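Side-chain contacts in excinuclease ABC, subunit A. (Deinococcus radiodurans, PDB 2VF7), which probably recognises damaged DNA in nucleotide excision repair, as a zinc-containing, ATP-hydrolysing ABC protein of the UvrA family: residues 163-168 against 206-211; 180-185 against 279-284; 190-195 against 249-254; 229-234 against 241-246; 264-269 against 273-278. The protein carries 1 engineered substitution. All coordinates share one frame; numbering follows the deposited sequence.

Overall arrangement
All five contacts fall in one outlying part of the chain, in the region of the UvrA DNA-binding domain, and none is wholly buried. Contacts 1 and 2 touch, Ser167 of one bonding to Tyr281 of the other, and contact 2 also touches contact 5, where Arg277 reaches the backbone of Trp184. Contacts 3 and 4 share the two-stranded sheet 227-230/251-254. Measured from contact centre to chain centre, contact 4 lies farthest out, at about 52 Å, and contact 5 nearest, at about 22 Å. Their chemistry differs: contacts 1 and 3 rest on hydrogen bonds, 2 and 4 on aliphatic groups laid over a tyrosine, and 5 combines apolar helix packing with a lysine over a phenylalanine.

Contact 1 of 5, residues 163-168 against 206-211; sequences VTEDSM and VPWREL
Glu165 and Trp208 reach toward each other from two segments whose nearest CA atoms, those of Glu165 and Arg209, are 10.7 Å apart, and one polar bond joins them. Trp208 NE1 donates to Glu165 OE2 over 2.7 Å, with an N-H...O angle of 159°. The oxygen sits at the edge of the indole, close to the ring plane, so the donor is used nearly head-on. The carboxylate is turned almost perpendicular to the ring, the two planes lying 82° apart, and OE2 receives the hydrogen on its anti side.

Glu165 carries CG opposite the backbone nitrogen (chi1 -178°) and continues extended, which sends the carboxylate straight out from the first turn of helix 165-168. Tryptophan suits the other side because it offers one directed N-H while the rest of its large ring can be buried: Leu220 and Ile219 of helix 213-221, together with Val169 and Ile176, pack around it. Arg216 lies close to OE2 as well, in a long and weak ion pair that may slightly favour the charged form.

Behind Glu165, Thr164 takes the N-cap position, and its backbone N bonds to Ser167 OG at 2.9 Å. The whole is a buried indole tethered by a helix-borne carboxylate, joining the first turn of helix 165-168 to the short 3-10 turn 208-210 within the UvrA DNA-binding domain.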
# COMPACT_ATOMS: atom_id res chain seq x y z
N VAL A 163 23.26 28.21 10.68
CA VAL A 163 22.34 29.32 10.67
C VAL A 163 22.94 30.41 11.57
O VAL A 163 23.57 30.11 12.59
CB VAL A 163 20.94 28.84 11.11
CG1 VAL A 163 20.71 29.02 12.60
CG2 VAL A 163 19.89 29.52 10.31
N THR A 164 22.81 31.66 11.15
CA THR A 164 23.40 32.78 11.89
C THR A 164 22.38 33.88 12.07
O THR A 164 21.30 33.82 11.50
CB THR A 164 24.63 33.38 11.18
OG1 THR A 164 24.30 33.65 9.82
CG2 THR A 164 25.81 32.43 11.23
N GLU A 165 22.72 34.89 12.87
CA GLU A 165 21.85 36.04 13.02
C GLU A 165 21.69 36.80 11.70
O GLU A 165 20.57 37.18 11.37
CB GLU A 165 22.35 36.98 14.11
CG GLU A 165 21.45 38.17 14.33
CD GLU A 165 21.79 38.95 15.57
OE1 GLU A 165 22.86 38.68 16.16
OE2 GLU A 165 21.00 39.84 15.96
N ASP A 166 22.78 37.00 10.97
CA ASP A 166 22.74 37.67 9.68
C ASP A 166 21.92 36.89 8.65
O ASP A 166 21.16 37.50 7.89
CB ASP A 166 24.14 37.95 9.12
CG ASP A 166 25.15 38.38 10.19
OD1 ASP A 166 25.28 37.70 11.24
OD2 ASP A 166 25.85 39.39 9.96
N SER A 167 22.07 35.57 8.61
CA SER A 167 21.33 34.76 7.64
C SER A 167 19.83 34.74 7.94
O SER A 167 19.02 34.71 7.02
CB SER A 167 21.90 33.33 7.55
OG SER A 167 21.62 32.57 8.71
N MET A 168 19.48 34.82 9.23
CA MET A 168 18.08 34.76 9.71
C MET A 168 17.39 36.10 9.90
O MET A 168 16.16 36.18 9.81
CB MET A 168 18.05 34.05 11.06
CG MET A 168 18.01 32.58 10.94
SD MET A 168 18.26 31.81 12.53
CE MET A 168 17.62 30.25 12.03
N VAL A 206 10.00 47.27 18.82
CA VAL A 206 11.29 47.99 18.97
C VAL A 206 12.28 47.38 17.99
O VAL A 206 12.29 46.16 17.81
CB VAL A 206 11.76 47.84 20.44
CG1 VAL A 206 13.17 47.26 20.55
CG2 VAL A 206 11.60 49.17 21.19
N PRO A 207 13.13 48.19 17.33
CA PRO A 207 13.98 47.55 16.31
C PRO A 207 14.89 46.44 16.89
O PRO A 207 15.36 46.53 18.04
CB PRO A 207 14.81 48.72 15.76
CG PRO A 207 14.04 49.95 16.16
CD PRO A 207 13.41 49.64 17.44
N TRP A 208 15.13 45.41 16.08
CA TRP A 208 15.83 44.21 16.53
C TRP A 208 17.15 44.57 17.29
O TRP A 208 17.29 44.28 18.49
CB TRP A 208 16.05 43.27 15.34
CG TRP A 208 16.76 41.99 15.67
CD1 TRP A 208 18.07 41.72 15.44
CD2 TRP A 208 16.21 40.81 16.29
NE1 TRP A 208 18.38 40.45 15.88
CE2 TRP A 208 17.26 39.87 16.41
CE3 TRP A 208 14.94 40.47 16.78
CZ2 TRP A 208 17.08 38.60 16.97
CZ3 TRP A 208 14.76 39.19 17.35
CH2 TRP A 208 15.84 38.28 17.45
N ARG A 209 18.07 45.24 16.61
CA ARG A 209 19.38 45.61 17.18
C ARG A 209 19.36 46.33 18.55
O ARG A 209 20.38 46.41 19.23
CB ARG A 209 20.15 46.44 16.16
CG ARG A 209 19.75 47.89 16.16
CD ARG A 209 19.62 48.47 14.77
NE ARG A 209 20.74 48.20 13.86
CZ ARG A 209 20.75 48.57 12.59
NH1 ARG A 209 19.71 49.25 12.10
NH2 ARG A 209 21.79 48.29 11.80
N GLU A 210 18.19 46.84 18.94
CA GLU A 210 18.01 47.53 20.22
C GLU A 210 17.68 46.57 21.36
O GLU A 210 17.70 46.96 22.52
CB GLU A 210 16.91 48.60 20.11
CG GLU A 210 17.17 49.73 19.08
CD GLU A 210 18.59 50.26 19.13
OE1 GLU A 210 19.27 50.27 18.09
OE2 GLU A 210 19.05 50.67 20.21
N LEU A 211 17.37 45.33 21.02
CA LEU A 211 17.07 44.32 22.05
C LEU A 211 18.39 43.83 22.64
O LEU A 211 19.40 43.81 21.93
CB LEU A 211 16.26 43.16 21.46
CG LEU A 211 14.82 43.43 20.97
CD1 LEU A 211 14.22 42.19 20.35
CD2 LEU A 211 13.92 43.88 22.10

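Contact 2 of 5, residues 180-185 against 279-284; sequences AVAAWP and QGYMIS
The ring of Tyr281 lies against the backbone and methyl groups of Ala182 and Ala183. Here the loop before helix 187-199 meets the residues leading into strand 283-286, in the region of the UvrA DNA-binding domain.

The CH-pi interaction comes from the main chain. Ala183 CA stands over the centre of one face of the Tyr281 ring, 4.0 Å from the centroid and 11° off the ring normal. Such an approach is eased by a small residue: the alanine methyl lies beside the root of the tyrosine and does not keep the alpha carbon off the ring. The phenol is laid there by a first torsion of -46°, which places CG beside the backbone N of Tyr281 and opposite its carbonyl carbon.

The apolar touches lie toward the two ends of the tyrosine. Ala183 CB meets Tyr281 CB at 4.0 Å, near the root, while Ala182 CB reaches Tyr281 CE1 farther out, at 3.8 Å. The two alanines fill the middle positions of a type I beta turn from Val181 to Trp184, so successive residues line one ring.

A carbonyl approaches separately: Ala182 O lies obliquely, 3.7 Å from Tyr281 CZ. Polar links involve the backbone on both sides, Tyr281 O accepting from Ser167 OG and Trp184 O from Arg277 NH2 of helix 272-278.

Between the two segments themselves, then, attachment depends on shape and dispersion: small residues allow a flat ring to lie close to a turn of backbone, while directional bonding is left to neighbouring atoms.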
# COMPACT_ATOMS: atom_id res chain seq x y z
N ALA A 180 10.98 41.05 11.49
CA ALA A 180 12.44 41.17 11.53
C ALA A 180 13.12 39.81 11.48
O ALA A 180 14.15 39.67 10.81
CB ALA A 180 12.91 41.94 12.75
N VAL A 181 12.55 38.81 12.15
CA VAL A 181 13.07 37.45 11.97
C VAL A 181 12.36 36.71 10.82
O VAL A 181 11.35 35.99 11.00
CB VAL A 181 13.30 36.68 13.33
CG1 VAL A 181 12.29 37.10 14.41
CG2 VAL A 181 13.41 35.18 13.14
N ALA A 182 12.91 36.94 9.63
CA ALA A 182 12.37 36.48 8.36
C ALA A 182 12.35 34.97 8.19
O ALA A 182 11.52 34.42 7.44
CB ALA A 182 13.14 37.13 7.21
N ALA A 183 13.27 34.31 8.90
CA ALA A 183 13.36 32.84 8.90
C ALA A 183 12.13 32.16 9.53
O ALA A 183 11.91 30.95 9.37
CB ALA A 183 14.62 32.43 9.63
N TRP A 184 11.31 32.92 10.24
CA TRP A 184 10.04 32.37 10.73
C TRP A 184 9.01 32.22 9.58
O TRP A 184 9.11 32.90 8.56
CB TRP A 184 9.49 33.20 11.89
CG TRP A 184 9.91 32.68 13.21
CD1 TRP A 184 10.31 31.39 13.50
CD2 TRP A 184 9.94 33.40 14.45
NE1 TRP A 184 10.59 31.28 14.83
CE2 TRP A 184 10.40 32.49 15.44
CE3 TRP A 184 9.64 34.72 14.82
CZ2 TRP A 184 10.56 32.87 16.78
CZ3 TRP A 184 9.80 35.09 16.15
CH2 TRP A 184 10.26 34.17 17.11
N PRO A 185 8.01 31.33 9.75
CA PRO A 185 7.10 31.04 8.65
C PRO A 185 6.33 32.25 8.16
O PRO A 185 6.16 33.22 8.90
CB PRO A 185 6.13 30.02 9.25
CG PRO A 185 6.82 29.47 10.43
CD PRO A 185 7.67 30.55 10.96
N GLN A 279 15.98 27.32 2.77
CA GLN A 279 17.38 27.25 2.40
C GLN A 279 17.99 28.64 2.15
O GLN A 279 19.19 28.80 2.24
CB GLN A 279 17.56 26.36 1.17
CG GLN A 279 18.77 25.44 1.22
CD GLN A 279 18.68 24.30 0.21
OE1 GLN A 279 17.61 24.03 -0.36
NE2 GLN A 279 19.81 23.63 -0.02
N GLY A 280 17.15 29.63 1.87
CA GLY A 280 17.60 31.02 1.76
C GLY A 280 18.11 31.66 3.07
O GLY A 280 18.79 32.68 3.04
N TYR A 281 17.77 31.05 4.20
CA TYR A 281 18.18 31.55 5.53
C TYR A 281 19.24 30.65 6.17
O TYR A 281 19.47 30.71 7.39
CB TYR A 281 16.96 31.67 6.45
CG TYR A 281 15.79 32.33 5.78
CD1 TYR A 281 15.68 33.72 5.74
CD2 TYR A 281 14.79 31.57 5.16
CE1 TYR A 281 14.61 34.34 5.12
CE2 TYR A 281 13.71 32.18 4.52
CZ TYR A 281 13.63 33.57 4.51
OH TYR A 281 12.58 34.20 3.89
N MET A 282 19.88 29.82 5.34
CA MET A 282 20.89 28.89 5.80
C MET A 282 22.24 29.17 5.16
O MET A 282 22.33 29.91 4.18
CB MET A 282 20.48 27.47 5.47
CG MET A 282 19.75 26.75 6.59
SD MET A 282 19.35 25.04 6.13
CE MET A 282 17.88 25.34 5.18
N ILE A 283 23.29 28.60 5.73
CA ILE A 283 24.62 28.67 5.12
C ILE A 283 25.15 27.25 4.87
O ILE A 283 25.00 26.37 5.72
CB ILE A 283 25.59 29.61 5.91
CG1 ILE A 283 25.49 29.37 7.42
CG2 ILE A 283 25.26 31.08 5.64
CD1 ILE A 283 26.47 30.19 8.26
N SER A 284 25.72 27.02 3.69
CA SER A 284 26.11 25.66 3.27
C SER A 284 27.61 25.48 3.09
O SER A 284 28.29 26.33 2.50
CB SER A 284 25.37 25.24 1.99
OG SER A 284 25.61 23.88 1.68

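Contact 3 of 5, residues 190-195 against 249-254; sequences GQNQRD and PSYMGT
Tyr251 OH has two polar partners, a helix amide and a water. Asn192 ND2 comes within 2.7 Å of this oxygen, but the N-H...O angle of 118° makes it a weak hydrogen bond despite its shortness. The water stands 2.9 Å from Tyr251 OH and donates its own hydrogen to Gln191 OE1, 3.1 Å away, so a second helix residue is reached indirectly.

The Asn192 amide nitrogen lies at the edge of the phenol, close to the ring plane, and the amide is rotated 41° against the ring. With CG opposite the backbone nitrogen, the asparagine swings its amide out from the helix toward the tyrosine. Tyrosine suits the strand position because its rigid length carries a hydroxyl across to the helix, where it can accept from an amide and still hold a water.

Gln193 makes a straighter bond. Its NE2 donates to the backbone Thr254 O at 3.2 Å, with an N-H...O angle of 171°, and the acceptor lies nearly in the plane of the amide. The glutamine chain folds at chi2 to bring the amide round, and the other atom of the amide, OE1, accepts from Ser256 N. Both polar atoms thus hold the backbone where strand 251-254 leaves its sheet. Trp184 and Phe255 pack against this glutamine.

Within the UvrA DNA-binding domain, helix 187-199 is in this way fastened across strand 251-254, which pairs antiparallel with strand 227-230; Val230 of that partner strand touches both Tyr251 and Asp195, on the side facing the helix.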
# COMPACT_ATOMS: atom_id res chain seq x y z
N GLY A 190 4.26 32.77 11.51
CA GLY A 190 5.16 33.84 11.93
C GLY A 190 4.57 34.75 12.99
O GLY A 190 5.30 35.26 13.85
N GLN A 191 3.26 34.97 12.95
CA GLN A 191 2.64 35.87 13.93
C GLN A 191 2.34 35.21 15.27
O GLN A 191 2.36 35.87 16.31
CB GLN A 191 1.36 36.54 13.39
CG GLN A 191 0.21 35.63 13.08
CD GLN A 191 -1.14 36.32 13.29
OE1 GLN A 191 -1.59 36.46 14.42
NE2 GLN A 191 -1.78 36.71 12.20
N ASN A 192 2.04 33.91 15.22
CA ASN A 192 2.03 33.02 16.37
C ASN A 192 3.26 33.14 17.26
O ASN A 192 3.13 33.30 18.46
CB ASN A 192 1.91 31.58 15.89
CG ASN A 192 1.81 30.57 17.04
OD1 ASN A 192 2.37 29.46 16.96
ND2 ASN A 192 1.10 30.93 18.10
N GLN A 193 4.46 33.08 16.68
CA GLN A 193 5.71 33.15 17.45
C GLN A 193 5.89 34.56 18.05
O GLN A 193 6.45 34.76 19.16
CB GLN A 193 6.90 32.78 16.56
CG GLN A 193 7.01 31.29 16.14
CD GLN A 193 6.91 30.29 17.33
OE1 GLN A 193 7.62 30.41 18.32
NE2 GLN A 193 6.04 29.32 17.22
N ARG A 194 5.39 35.54 17.29
CA ARG A 194 5.40 36.93 17.70
C ARG A 194 4.46 37.16 18.85
O ARG A 194 4.81 37.86 19.80
CB ARG A 194 5.05 37.81 16.51
CG ARG A 194 4.95 39.27 16.82
CD ARG A 194 3.51 39.66 16.81
NE ARG A 194 3.04 39.75 15.45
CZ ARG A 194 1.78 39.91 15.12
NH1 ARG A 194 0.85 39.97 16.07
NH2 ARG A 194 1.45 40.01 13.84
N ASP A 195 3.26 36.57 18.78
CA ASP A 195 2.32 36.64 19.91
C ASP A 195 2.74 35.83 21.12
O ASP A 195 2.35 36.16 22.26
CB ASP A 195 0.87 36.36 19.49
CG ASP A 195 0.28 37.53 18.67
OD1 ASP A 195 0.86 38.64 18.71
OD2 ASP A 195 -0.75 37.34 17.99
N PRO A 249 -7.26 32.22 27.94
CA PRO A 249 -6.37 32.31 26.78
C PRO A 249 -7.09 31.77 25.56
O PRO A 249 -7.78 30.77 25.68
CB PRO A 249 -5.21 31.38 27.14
CG PRO A 249 -5.40 30.99 28.60
CD PRO A 249 -6.85 31.17 28.90
N SER A 250 -6.93 32.41 24.40
CA SER A 250 -7.55 31.90 23.18
C SER A 250 -7.05 30.48 22.86
O SER A 250 -7.84 29.59 22.55
CB SER A 250 -7.27 32.84 22.00
OG SER A 250 -7.66 34.17 22.30
N TYR A 251 -5.72 30.30 22.94
CA TYR A 251 -5.10 28.99 22.80
C TYR A 251 -3.79 28.99 23.57
O TYR A 251 -3.40 30.02 24.12
CB TYR A 251 -4.90 28.62 21.32
CG TYR A 251 -3.94 29.50 20.53
CD1 TYR A 251 -4.38 30.70 19.96
CD2 TYR A 251 -2.61 29.11 20.31
CE1 TYR A 251 -3.53 31.51 19.23
CE2 TYR A 251 -1.76 29.90 19.59
CZ TYR A 251 -2.23 31.11 19.04
OH TYR A 251 -1.39 31.92 18.32
N MET A 252 -3.17 27.81 23.67
CA MET A 252 -1.85 27.64 24.26
C MET A 252 -0.88 27.47 23.13
O MET A 252 -1.03 26.55 22.32
CB MET A 252 -1.78 26.38 25.15
CG MET A 252 -2.77 26.34 26.30
SD MET A 252 -2.49 27.61 27.56
CE MET A 252 -0.72 27.48 27.85
N GLY A 253 0.14 28.35 23.08
CA GLY A 253 1.10 28.34 21.99
C GLY A 253 2.41 27.73 22.43
O GLY A 253 2.75 27.80 23.61
N THR A 254 3.17 27.17 21.47
CA THR A 254 4.48 26.55 21.75
C THR A 254 5.60 27.28 21.03
O THR A 254 5.60 27.42 19.80
CB THR A 254 4.50 25.03 21.39
OG1 THR A 254 3.34 24.39 21.95
CG2 THR A 254 5.75 24.34 21.93
O HOH W 1 -1.66 34.27 16.64

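Contact 4 of 5, residues 229-234 against 241-246; sequences PVYPGL and RALKKK
Pro229 and Tyr231, at the end of a strand and the start of a type II beta turn that runs to Leu234, face helix 236-245 across CA separations of 8.5 Å (Pro229-Leu243) and 8.2 Å (Tyr231-Ala242). Gly233 takes the positive phi within this turn, and Leu234 then comes back toward the helix.

The Tyr231 ring is the centrepiece. Ala242 CB sits over the middle of one face, 4.0 Å from the centroid and 12° off the normal, a CH-pi contact that the short alanine side chain allows. Leu243 comes in at the ring's edge instead, its CD2 lying 3.6 Å from Tyr231 CE2. The same methyl touches Pro229 CG at 3.8 Å, so one leucine branch bridges the proline and the tyrosine. From the turn, Leu234 CD1 closes on Ala242 CB at 4.0 Å.

The phenol's polar end is served outside the two segments, by Met247 O. Lys246 leaves helical phi/psi with a positive phi, in a Schellman motif. Across this part of the UvrA DNA-binding domain the chemistry is wholly apolar, holding helix to turn through fit, while the salt bridge of Lys246 to Glu248 of the second subunit lies outside it, at the subunit boundary.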
# COMPACT_ATOMS: atom_id res chain seq x y z
N PRO A 229 -0.05 30.85 27.35
CA PRO A 229 -1.37 31.31 26.90
C PRO A 229 -1.26 32.39 25.85
O PRO A 229 -0.49 33.33 26.03
CB PRO A 229 -1.97 31.91 28.17
CG PRO A 229 -0.78 32.29 29.02
CD PRO A 229 0.17 31.18 28.77
N VAL A 230 -1.99 32.27 24.74
CA VAL A 230 -1.90 33.36 23.77
C VAL A 230 -3.17 34.13 23.47
O VAL A 230 -4.25 33.57 23.50
CB VAL A 230 -0.84 33.16 22.58
CG1 VAL A 230 -0.35 31.71 22.43
CG2 VAL A 230 -1.32 33.76 21.22
N TYR A 231 -3.03 35.43 23.28
CA TYR A 231 -4.15 36.36 23.13
C TYR A 231 -3.96 37.18 21.85
O TYR A 231 -3.34 38.25 21.88
CB TYR A 231 -4.22 37.32 24.32
CG TYR A 231 -4.27 36.67 25.69
CD1 TYR A 231 -5.49 36.35 26.28
CD2 TYR A 231 -3.11 36.40 26.41
CE1 TYR A 231 -5.56 35.75 27.54
CE2 TYR A 231 -3.17 35.79 27.68
CZ TYR A 231 -4.40 35.48 28.23
OH TYR A 231 -4.50 34.91 29.48
N PRO A 232 -4.46 36.65 20.71
CA PRO A 232 -4.48 37.32 19.41
C PRO A 232 -5.24 38.67 19.39
O PRO A 232 -6.31 38.80 20.00
CB PRO A 232 -5.18 36.30 18.51
CG PRO A 232 -4.96 34.98 19.17
CD PRO A 232 -5.06 35.30 20.62
N GLY A 233 -4.69 39.66 18.68
CA GLY A 233 -5.38 40.93 18.45
C GLY A 233 -5.34 41.87 19.64
O GLY A 233 -5.86 42.98 19.57
N LEU A 234 -4.74 41.43 20.74
CA LEU A 234 -4.49 42.33 21.86
C LEU A 234 -3.16 43.06 21.68
O LEU A 234 -2.19 42.54 21.12
CB LEU A 234 -4.52 41.62 23.22
CG LEU A 234 -5.78 40.89 23.73
CD1 LEU A 234 -5.61 40.52 25.21
CD2 LEU A 234 -7.01 41.74 23.55
N ARG A 241 -2.54 42.87 31.03
CA ARG A 241 -3.71 43.03 31.91
C ARG A 241 -4.60 41.80 31.83
O ARG A 241 -5.26 41.45 32.80
CB ARG A 241 -4.49 44.31 31.57
CG ARG A 241 -3.58 45.55 31.49
CD ARG A 241 -4.34 46.89 31.44
NE ARG A 241 -4.45 47.46 30.09
CZ ARG A 241 -5.53 47.36 29.31
NH1 ARG A 241 -6.61 46.70 29.72
NH2 ARG A 241 -5.52 47.92 28.12
N ALA A 242 -4.64 41.18 30.66
CA ALA A 242 -5.29 39.89 30.47
C ALA A 242 -4.63 38.86 31.40
O ALA A 242 -5.32 38.21 32.18
CB ALA A 242 -5.19 39.46 29.02
N LEU A 243 -3.30 38.75 31.34
CA LEU A 243 -2.56 37.83 32.21
C LEU A 243 -2.81 38.10 33.68
O LEU A 243 -3.02 37.17 34.47
CB LEU A 243 -1.06 37.84 31.92
CG LEU A 243 -0.63 37.35 30.53
CD1 LEU A 243 0.77 37.77 30.25
CD2 LEU A 243 -0.81 35.84 30.37
N LYS A 244 -2.81 39.38 34.05
CA LYS A 244 -2.98 39.77 35.45
C LYS A 244 -4.38 39.51 36.00
O LYS A 244 -4.53 39.26 37.20
CB LYS A 244 -2.61 41.23 35.64
CG LYS A 244 -1.85 41.49 36.89
CD LYS A 244 -0.80 42.59 36.69
CE LYS A 244 -0.50 43.32 38.00
NZ LYS A 244 -1.76 43.85 38.66
N LYS A 245 -5.39 39.55 35.13
CA LYS A 245 -6.78 39.39 35.55
C LYS A 245 -7.32 37.98 35.28
O LYS A 245 -8.49 37.70 35.55
CB LYS A 245 -7.67 40.48 34.92
CG LYS A 245 -8.14 40.18 33.49
CD LYS A 245 -9.62 40.59 33.34
CE LYS A 245 -10.33 39.88 32.18
NZ LYS A 245 -9.83 40.36 30.84
N LYS A 246 -6.45 37.12 34.76
CA LYS A 246 -6.70 35.69 34.57
C LYS A 246 -7.81 35.36 33.56
O LYS A 246 -8.57 34.41 33.78
CB LYS A 246 -6.98 34.97 35.91
CG LYS A 246 -5.88 34.99 36.93
CD LYS A 246 -6.45 34.94 38.34
CE LYS A 246 -5.36 34.89 39.40
NZ LYS A 246 -4.77 36.25 39.71

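Contact 5 of 5, residues 264-269 against 273-278; sequences HTFANT and SMKKRV
Phe266 presents one ring face to Lys275 and an edge to Val278. The ammonium nitrogen NZ of Lys275 stands 4.1 Å from the Phe266 ring centroid, 17° off the normal and somewhat toward the rim, a cation-pi interaction. Val278 CG1 lies near the ring plane and touches Phe266 CB at 3.8 Å. Tyr161 also meets the Phe266 ring. On the His264 ring, Asn268 ND2 lies over the centre of one face, 3.6 Å above the plane, while donating to His264 O.

Lysine reaches its place by running extended and then turning at the end: chi4 of 70° bends NZ back over the ring. A second conformer is modelled for Lys275, so the interaction need not be permanent. Phenylalanine serves well here, its electron-rich face attracting the ammonium group while its CB packs on a valine. Its side chain is about 13 Å from the bound zinc ion, near the zinc site but not in it.

Farther along, the helices meet through methyl groups. Thr265 CG2 presses on Val278 CG2 at 3.5 Å, tighter than usual for carbons, and touches Met274 CG at 3.8 Å. With OG1 bonded to His261 O, the first torsion leaves CG2 facing the other helix. Thr269 OG1 likewise bonds to Thr265 O at 2.7 Å, and its CG2 meets the Met274 CE methyl.

Helix segments 264-268 and 273-278 run roughly antiparallel, at 143°, as a helical hairpin. Their chemistry is graded: threonine and valine methyls, with the methionine chain, make the apolar contact, threonine hydroxyls are spent on backbone carbonyls, and the lysine charge lies over an aromatic face at the more exposed margin.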
# COMPACT_ATOMS: atom_id res chain seq x y z
N HIS A 264 14.22 22.07 11.24
CA HIS A 264 13.14 21.09 11.21
C HIS A 264 12.43 21.17 9.87
O HIS A 264 12.08 20.15 9.29
CB HIS A 264 12.13 21.30 12.35
CG HIS A 264 11.08 20.22 12.44
ND1 HIS A 264 10.06 20.09 11.52
CD2 HIS A 264 10.89 19.24 13.35
CE1 HIS A 264 9.30 19.05 11.85
NE2 HIS A 264 9.78 18.52 12.96
N THR A 265 12.20 22.39 9.37
CA THR A 265 11.55 22.53 8.09
C THR A 265 12.41 21.94 6.98
O THR A 265 11.91 21.22 6.12
CB THR A 265 11.15 23.99 7.79
OG1 THR A 265 10.40 24.50 8.89
CG2 THR A 265 10.29 24.07 6.54
N PHE A 266 13.71 22.22 7.01
CA PHE A 266 14.64 21.67 6.02
C PHE A 266 14.62 20.14 5.98
O PHE A 266 14.63 19.55 4.90
CB PHE A 266 16.07 22.16 6.27
CG PHE A 266 17.09 21.67 5.25
CD1 PHE A 266 17.25 22.32 4.02
CD2 PHE A 266 17.88 20.55 5.52
CE1 PHE A 266 18.19 21.88 3.08
CE2 PHE A 266 18.82 20.10 4.58
CZ PHE A 266 18.97 20.77 3.36
N ALA A 267 14.59 19.51 7.15
CA ALA A 267 14.88 18.10 7.25
C ALA A 267 13.69 17.22 6.93
O ALA A 267 13.86 16.02 6.67
CB ALA A 267 15.40 17.78 8.65
N ASN A 268 12.49 17.82 6.94
CA ASN A 268 11.24 17.08 7.15
C ASN A 268 10.11 17.36 6.19
O ASN A 268 9.20 16.54 6.06
CB ASN A 268 10.72 17.31 8.58
CG ASN A 268 11.57 16.60 9.63
OD1 ASN A 268 11.53 15.38 9.75
ND2 ASN A 268 12.35 17.37 10.38
N THR A 269 10.13 18.50 5.52
CA THR A 269 9.01 18.84 4.63
C THR A 269 9.04 18.05 3.34
O THR A 269 10.10 17.57 2.91
CB THR A 269 8.95 20.32 4.25
OG1 THR A 269 10.27 20.79 3.99
CG2 THR A 269 8.30 21.13 5.37
N SER A 273 9.19 23.85 -2.88
CA SER A 273 9.35 25.30 -2.85
C SER A 273 9.60 25.82 -1.43
O SER A 273 10.21 26.88 -1.24
CB SER A 273 8.11 25.96 -3.43
OG SER A 273 6.96 25.55 -2.70
N MET A 274 9.12 25.06 -0.45
CA MET A 274 9.28 25.39 0.96
C MET A 274 10.71 25.12 1.42
O MET A 274 11.29 25.90 2.16
CB MET A 274 8.28 24.61 1.80
CG MET A 274 8.43 24.77 3.30
SD MET A 274 6.87 25.23 4.08
CE MET A 274 5.97 23.68 4.09
N LYS A 275 11.26 23.99 0.96
CA LYS A 275 12.65 23.61 1.20
C LYS A 275 13.58 24.68 0.63
O LYS A 275 14.63 24.97 1.20
CB LYS A 275 12.94 22.26 0.55
CG LYS A 275 14.25 21.61 0.96
CD LYS A 275 14.62 20.47 0.01
CE LYS A 275 15.94 19.79 0.40
NZ LYS A 275 15.86 19.00 1.66
N LYS A 276 13.18 25.26 -0.50
CA LYS A 276 13.97 26.27 -1.19
C LYS A 276 13.90 27.63 -0.49
O LYS A 276 14.86 28.39 -0.53
CB LYS A 276 13.52 26.37 -2.66
CG LYS A 276 14.66 26.62 -3.64
CD LYS A 276 14.45 25.86 -4.95
CE LYS A 276 15.61 26.12 -5.93
NZ LYS A 276 15.56 25.29 -7.17
N ARG A 277 12.77 27.93 0.14
CA ARG A 277 12.59 29.17 0.91
C ARG A 277 13.48 29.14 2.15
O ARG A 277 14.33 30.01 2.34
CB ARG A 277 11.13 29.36 1.34
CG ARG A 277 10.89 30.61 2.14
CD ARG A 277 9.77 30.42 3.15
NE ARG A 277 9.68 31.58 4.04
CZ ARG A 277 9.98 31.60 5.34
NH1 ARG A 277 10.37 30.48 5.97
NH2 ARG A 277 9.86 32.74 6.03
N VAL A 278 13.25 28.12 2.97
CA VAL A 278 14.04 27.79 4.16
C VAL A 278 15.56 27.84 3.91
O VAL A 278 16.32 28.38 4.72
CB VAL A 278 13.54 26.42 4.73
CG1 VAL A 278 14.66 25.52 5.19
CG2 VAL A 278 12.51 26.66 5.83